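Local coordinates for protein polyprenyl synthetase (Nonlabens dokdonensis, PDB 6KD7) that probably works as a magnesium-dependent prenyltransferase of the FPP/GGPP synthase family, making geranylgeranyl pyrophosphate by chain elongation, at residues Leu76-Asp79 / Asp80-Asp83; Lys96-Asp99 / Val100-Ile104. All coordinates share one frame; numbering follows the deposited sequence.

Contact 1 of 2, residues Leu76-Asp79 / Asp80-Asp83; sequences LLHD and DIMD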
ATOM      1  N   LEU A  76       4.894  24.925 -13.941  1.00 25.43           N
ATOM      2  CA  LEU A  76       5.510  24.453 -12.682  1.00 25.74           C
ATOM      3  C   LEU A  76       4.496  23.581 -11.914  1.00 24.69           C
ATOM      4  O   LEU A  76       4.868  22.573 -11.266  1.00 23.12           O
ATOM      5  CB  LEU A  76       5.929  25.659 -11.851  1.00 26.38           C
ATOM      6  CG  LEU A  76       6.965  26.574 -12.495  1.00 25.85           C
ATOM      7  CD1 LEU A  76       7.200  27.743 -11.553  1.00 29.02           C
ATOM      8  CD2 LEU A  76       8.270  25.879 -12.825  1.00 25.89           C
ATOM      9  N   LEU A  77       3.228  23.974 -11.975  1.00 21.18           N
ATOM     10  CA  LEU A  77       2.159  23.263 -11.239  1.00 24.02           C
ATOM     11  C   LEU A  77       2.046  21.820 -11.743  1.00 25.68           C
ATOM     12  O   LEU A  77       2.155  20.923 -10.931  1.00 23.51           O
ATOM     13  CB  LEU A  77       0.866  24.043 -11.484  1.00 25.79           C
ATOM     14  CG  LEU A  77      -0.131  24.084 -10.336  1.00 29.78           C
ATOM     15  CD1 LEU A  77       0.598  24.205  -9.022  1.00 38.66           C
ATOM     16  CD2 LEU A  77      -1.078  25.251 -10.492  1.00 29.23           C
ATOM     17  N   HIS A  78       1.988  21.623 -13.057  1.00 23.42           N
ATOM     18  CA  HIS A  78       1.867  20.265 -13.642  1.00 21.99           C
ATOM     19  C   HIS A  78       3.204  19.543 -13.406  1.00 21.84           C
ATOM     20  O   HIS A  78       3.219  18.359 -13.108  1.00 22.01           O
ATOM     21  CB  HIS A  78       1.464  20.349 -15.098  1.00 18.83           C
ATOM     22  CG  HIS A  78       0.015  20.544 -15.339  1.00 18.17           C
ATOM     23  ND1 HIS A  78      -0.903  20.812 -14.328  1.00 19.41           N
ATOM     24  CD2 HIS A  78      -0.692  20.452 -16.484  1.00 18.02           C
ATOM     25  CE1 HIS A  78      -2.138  20.884 -14.853  1.00 17.61           C
ATOM     26  NE2 HIS A  78      -2.029  20.651 -16.173  1.00 19.25           N
ATOM     27  N   ASP A  79       4.307  20.258 -13.575  1.00 21.12           N
ATOM     28  CA  ASP A  79       5.639  19.632 -13.421  1.00 23.57           C
ATOM     29  C   ASP A  79       5.838  19.128 -11.991  1.00 23.95           C
ATOM     30  O   ASP A  79       6.351  18.043 -11.838  1.00 22.36           O
ATOM     31  CB  ASP A  79       6.762  20.581 -13.803  1.00 32.10           C
ATOM     32  CG  ASP A  79       8.064  19.820 -13.832  1.00 46.19           C
ATOM     33  OD1 ASP A  79       8.233  19.015 -14.746  1.00 56.82           O
ATOM     34  OD2 ASP A  79       8.846  19.982 -12.903  1.00 49.97           O
ATOM     35  N   ASP A  80       5.434  19.915 -11.001  1.00 25.61           N
ATOM     36  CA  ASP A  80       5.551  19.508  -9.585  1.00 24.31           C
ATOM     37  C   ASP A  80       4.743  18.210  -9.379  1.00 24.25           C
ATOM     38  O   ASP A  80       5.195  17.356  -8.637  1.00 22.15           O
ATOM     39  CB  ASP A  80       5.064  20.609  -8.653  1.00 20.75           C
ATOM     40  CG  ASP A  80       6.007  21.781  -8.442  1.00 20.58           C
ATOM     41  OD1 ASP A  80       7.227  21.643  -8.706  1.00 21.09           O
ATOM     42  OD2 ASP A  80       5.478  22.851  -7.980  1.00 22.23           O
ATOM     43  N   ILE A  81       3.575  18.071  -9.985  1.00 21.77           N
ATOM     44  CA  ILE A  81       2.777  16.821  -9.907  1.00 23.62           C
ATOM     45  C   ILE A  81       3.601  15.711 -10.570  1.00 23.70           C
ATOM     46  O   ILE A  81       3.895  14.727  -9.934  1.00 29.08           O
ATOM     47  CB  ILE A  81       1.401  16.929 -10.571  1.00 24.12           C
ATOM     48  CG1 ILE A  81       0.496  17.950  -9.916  1.00 25.31           C
ATOM     49  CG2 ILE A  81       0.723  15.568 -10.618  1.00 27.09           C
ATOM     50  CD1 ILE A  81      -0.708  18.284 -10.785  1.00 26.00           C
ATOM     51  N   MET A  82       3.982  15.885 -11.822  1.00 24.93           N
ATOM     52  CA  MET A  82       4.654  14.799 -12.576  1.00 27.98           C
ATOM     53  C   MET A  82       5.992  14.416 -11.938  1.00 31.12           C
ATOM     54  O   MET A  82       6.403  13.283 -12.086  1.00 26.82           O
ATOM     55  CB  MET A  82       4.795  15.178 -14.050  1.00 24.43           C
ATOM     56  CG  MET A  82       3.454  15.513 -14.656  1.00 26.64           C
ATOM     57  SD  MET A  82       3.508  15.780 -16.419  1.00 28.79           S
ATOM     58  CE  MET A  82       4.247  17.404 -16.477  1.00 27.76           C
ATOM     59  N   ASP A  83       6.654  15.357 -11.275  1.00 28.35           N
ATOM     60  CA  ASP A  83       7.974  15.077 -10.659  1.00 30.86           C
ATOM     61  C   ASP A  83       7.808  14.703  -9.184  1.00 28.59           C
ATOM     62  O   ASP A  83       8.811  14.447  -8.549  1.00 29.25           O
ATOM     63  CB  ASP A  83       8.935  16.244 -10.875  1.00 42.58           C
ATOM     64  CG  ASP A  83      10.383  15.874 -10.623  1.00 57.51           C
ATOM     65  OD1 ASP A  83      10.897  15.014 -11.332  1.00 66.21           O
ATOM     66  OD2 ASP A  83      10.981  16.458  -9.722  1.00 54.97           O
TER
HETATM   67  O   HOH W   1       8.833  20.004 -10.125  1.00 37.15           O
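D80 N donates to L76 O over 2.7 Å, one turn back along the helix. M82 N to H78 O (2.9 Å) and D83 N to D79 O (2.8 Å) carry the i to i+4 pattern to the end of helix 58-82. I81 N to L77 O is weak. The D79 and D80 side chains are joined by one water, which donates to D79 OD2 at 2.8 Å and to D80 OD1 at 2.7 Å. D80 OD1 also has a stronger partner, the salt bridge to R88, so water and arginine share one oxygen. D79, D80 and D83 form the first aspartate-rich DDxxD motif of the family, which in relatives binds substrate diphosphate through magnesium. D79 has its CG anti to the backbone N (chi1 -171°), and this swings the carboxylate out to the water. D80 CG is turned the other way, beside its own N, and packs 3.1 Å from L76 O. On another side of the helix, M82 CG lies 3.2 Å from H78 O. The bent M82 chain brings CE back over the same carbonyl. I81 CD1 approaches the H78 ring obliquely, 4.4 Å from ND1.

Contact 2 of 2, residues Lys96-Asp99 / Val100-Ile104; sequences KKWD and VNTGI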
ATOM      1  N   LYS A  96       0.264  18.964  -2.990  1.00 26.60           N
ATOM      2  CA  LYS A  96       0.469  18.558  -1.578  1.00 25.95           C
ATOM      3  C   LYS A  96      -0.450  19.358  -0.654  1.00 27.22           C
ATOM      4  O   LYS A  96      -1.051  18.760   0.212  1.00 29.23           O
ATOM      5  CB  LYS A  96       1.937  18.738  -1.205  1.00 28.57           C
ATOM      6  CG  LYS A  96       2.844  17.650  -1.739  1.00 30.25           C
ATOM      7  CD  LYS A  96       2.191  16.308  -1.646  1.00 36.85           C
ATOM      8  CE  LYS A  96       3.164  15.194  -1.357  1.00 42.38           C
ATOM      9  NZ  LYS A  96       2.441  13.940  -1.051  1.00 49.66           N
ATOM     10  N   LYS A  97      -0.535  20.670  -0.859  1.00 26.40           N
ATOM     11  CA  LYS A  97      -1.400  21.550  -0.037  1.00 27.63           C
ATOM     12  C   LYS A  97      -2.871  21.211  -0.283  1.00 29.05           C
ATOM     13  O   LYS A  97      -3.639  21.187   0.664  1.00 29.19           O
ATOM     14  CB  LYS A  97      -1.108  23.013  -0.352  1.00 27.70           C
ATOM     15  CG  LYS A  97      -1.990  24.006   0.376  1.00 30.80           C
ATOM     16  CD  LYS A  97      -1.472  25.408   0.298  1.00 35.30           C
ATOM     17  CE  LYS A  97      -2.428  26.405   0.898  1.00 40.80           C
ATOM     18  NZ  LYS A  97      -2.582  26.181   2.348  1.00 49.37           N
ATOM     19  N   TRP A  98      -3.226  20.976  -1.538  1.00 26.98           N
ATOM     20  CA  TRP A  98      -4.609  20.600  -1.897  1.00 28.50           C
ATOM     21  C   TRP A  98      -4.578  19.117  -2.251  1.00 29.48           C
ATOM     22  O   TRP A  98      -4.496  18.308  -1.346  1.00 30.57           O
ATOM     23  CB  TRP A  98      -5.114  21.459  -3.060  1.00 28.76           C
ATOM     24  CG  TRP A  98      -5.555  22.826  -2.639  1.00 28.07           C
ATOM     25  CD1 TRP A  98      -6.786  23.186  -2.185  1.00 28.04           C
ATOM     26  CD2 TRP A  98      -4.760  24.020  -2.616  1.00 26.07           C
ATOM     27  NE1 TRP A  98      -6.812  24.516  -1.887  1.00 27.82           N
ATOM     28  CE2 TRP A  98      -5.584  25.052  -2.134  1.00 24.82           C
ATOM     29  CE3 TRP A  98      -3.435  24.317  -2.946  1.00 24.76           C
ATOM     30  CZ2 TRP A  98      -5.128  26.355  -1.986  1.00 25.38           C
ATOM     31  CZ3 TRP A  98      -2.986  25.604  -2.790  1.00 24.26           C
ATOM     32  CH2 TRP A  98      -3.823  26.608  -2.324  1.00 24.15           C
ATOM     33  N   ASP A  99      -4.592  18.813  -3.541  1.00 24.60           N
ATOM     34  CA  ASP A  99      -4.554  17.417  -4.032  1.00 25.69           C
ATOM     35  C   ASP A  99      -4.127  17.416  -5.503  1.00 25.60           C
ATOM     36  O   ASP A  99      -4.050  18.476  -6.099  1.00 21.50           O
ATOM     37  CB  ASP A  99      -5.864  16.680  -3.764  1.00 26.31           C
ATOM     38  CG  ASP A  99      -7.068  17.392  -4.340  1.00 31.97           C
ATOM     39  OD1 ASP A  99      -7.014  17.766  -5.483  1.00 32.13           O
ATOM     40  OD2 ASP A  99      -8.027  17.573  -3.619  1.00 44.69           O
ATOM     41  N   VAL A 100      -3.863  16.234  -6.039  1.00 23.17           N
ATOM     42  CA  VAL A 100      -3.401  16.101  -7.440  1.00 23.29           C
ATOM     43  C   VAL A 100      -4.461  16.639  -8.404  1.00 25.50           C
ATOM     44  O   VAL A 100      -4.099  17.390  -9.271  1.00 23.81           O
ATOM     45  CB  VAL A 100      -3.053  14.636  -7.738  1.00 23.20           C
ATOM     46  CG1 VAL A 100      -2.906  14.373  -9.221  1.00 23.15           C
ATOM     47  CG2 VAL A 100      -1.822  14.193  -6.977  1.00 23.50           C
ATOM     48  N   ASN A 101      -5.726  16.322  -8.171  1.00 23.13           N
ATOM     49  CA  ASN A 101      -6.832  16.709  -9.072  1.00 26.47           C
ATOM     50  C   ASN A 101      -6.929  18.243  -9.112  1.00 28.88           C
ATOM     51  O   ASN A 101      -7.176  18.802 -10.197  1.00 25.80           O
ATOM     52  CB  ASN A 101      -8.158  16.069  -8.665  1.00 24.16           C
ATOM     53  CG  ASN A 101      -8.219  14.620  -9.088  1.00 24.49           C
ATOM     54  OD1 ASN A 101      -7.299  14.088  -9.707  1.00 24.69           O
ATOM     55  ND2 ASN A 101      -9.303  13.972  -8.740  1.00 21.63           N
ATOM     56  N   THR A 102      -6.665  18.909  -7.987  1.00 24.87           N
ATOM     57  CA  THR A 102      -6.619  20.377  -7.902  1.00 23.81           C
ATOM     58  C   THR A 102      -5.456  20.842  -8.757  1.00 22.22           C
ATOM     59  O   THR A 102      -5.590  21.798  -9.490  1.00 24.00           O
ATOM     60  CB  THR A 102      -6.531  20.851  -6.450  1.00 24.21           C
ATOM     61  OG1 THR A 102      -7.727  20.433  -5.780  1.00 25.96           O
ATOM     62  CG2 THR A 102      -6.341  22.342  -6.358  1.00 22.67           C
ATOM     63  N   GLY A 103      -4.311  20.227  -8.608  1.00 21.06           N
ATOM     64  CA  GLY A 103      -3.158  20.631  -9.427  1.00 21.02           C
ATOM     65  C   GLY A 103      -3.474  20.492 -10.915  1.00 21.96           C
ATOM     66  O   GLY A 103      -3.041  21.351 -11.694  1.00 20.75           O
ATOM     67  N   ILE A 104      -4.140  19.415 -11.324  1.00 19.90           N
ATOM     68  CA  ILE A 104      -4.382  19.151 -12.772  1.00 22.02           C
ATOM     69  C   ILE A 104      -5.328  20.253 -13.274  1.00 19.82           C
ATOM     70  O   ILE A 104      -4.969  21.003 -14.159  1.00 21.00           O
ATOM     71  CB  ILE A 104      -4.945  17.745 -13.013  1.00 22.90           C
ATOM     72  CG1 ILE A 104      -3.876  16.677 -12.711  1.00 23.86           C
ATOM     73  CG2 ILE A 104      -5.477  17.651 -14.444  1.00 23.12           C
ATOM     74  CD1 ILE A 104      -4.433  15.263 -12.724  1.00 22.10           C
TER
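T102 donates to D99, the N-cap of helix 100-116, in a capping bond at the helix start. T102 CB lies 3.3 Å from D99 OD1 and faces back toward the residues before the helix. From there the side chain forks. OG1 stands beside the backbone N of T102 (chi1 -63°), and donates to D99 OD1 over 2.8 Å. The hydroxyl meets that oxygen from above the carboxylate plane, 45° out of it. The backbone N of T102 reaches the same oxygen nearly along its C-O axis, so two donors of one residue grip OD1. D99 is turned for this by a chi1 of 55°, which places CG between its own N and carbonyl carbon. The other branch, CG2, rests 3.6 Å from W98 CB, near the indole. P30 of helix 25-35 also touches T102, and Y33 packs edge-to-face with W98. Without the hydroxyl and methyl, as with an alanine here, D99 OD1 would probably lose one of its two donors from this residue, the carboxylate would be freer to turn, and W98 would lose a neighbour. The first turn is closed by G103 N, which donates to D99 O at 3.1 Å.

Overall arrangement
Contact 1 ends helix 58-82, and contact 2 follows it in the chain, linking helix 94-97 to helix 100-116. Their centres are about 10 Å apart, and they touch. H78 CE1 lies 2.9 Å from I104 O, and I81 CD1 lies 3.5 Å from G103 C. Contact 1 is the one beside the pocket: the nearest atoms of the L76 side chain and the bound pyrophosphate are about 4 Å apart. R88, the salt-bridge partner of D80, also lines that pocket. Contact 2 stands farther out, its centre about 23 Å from that of the chain. Both meet the second subunit, where N101 ND2 of one copy donates to M82 O of the other.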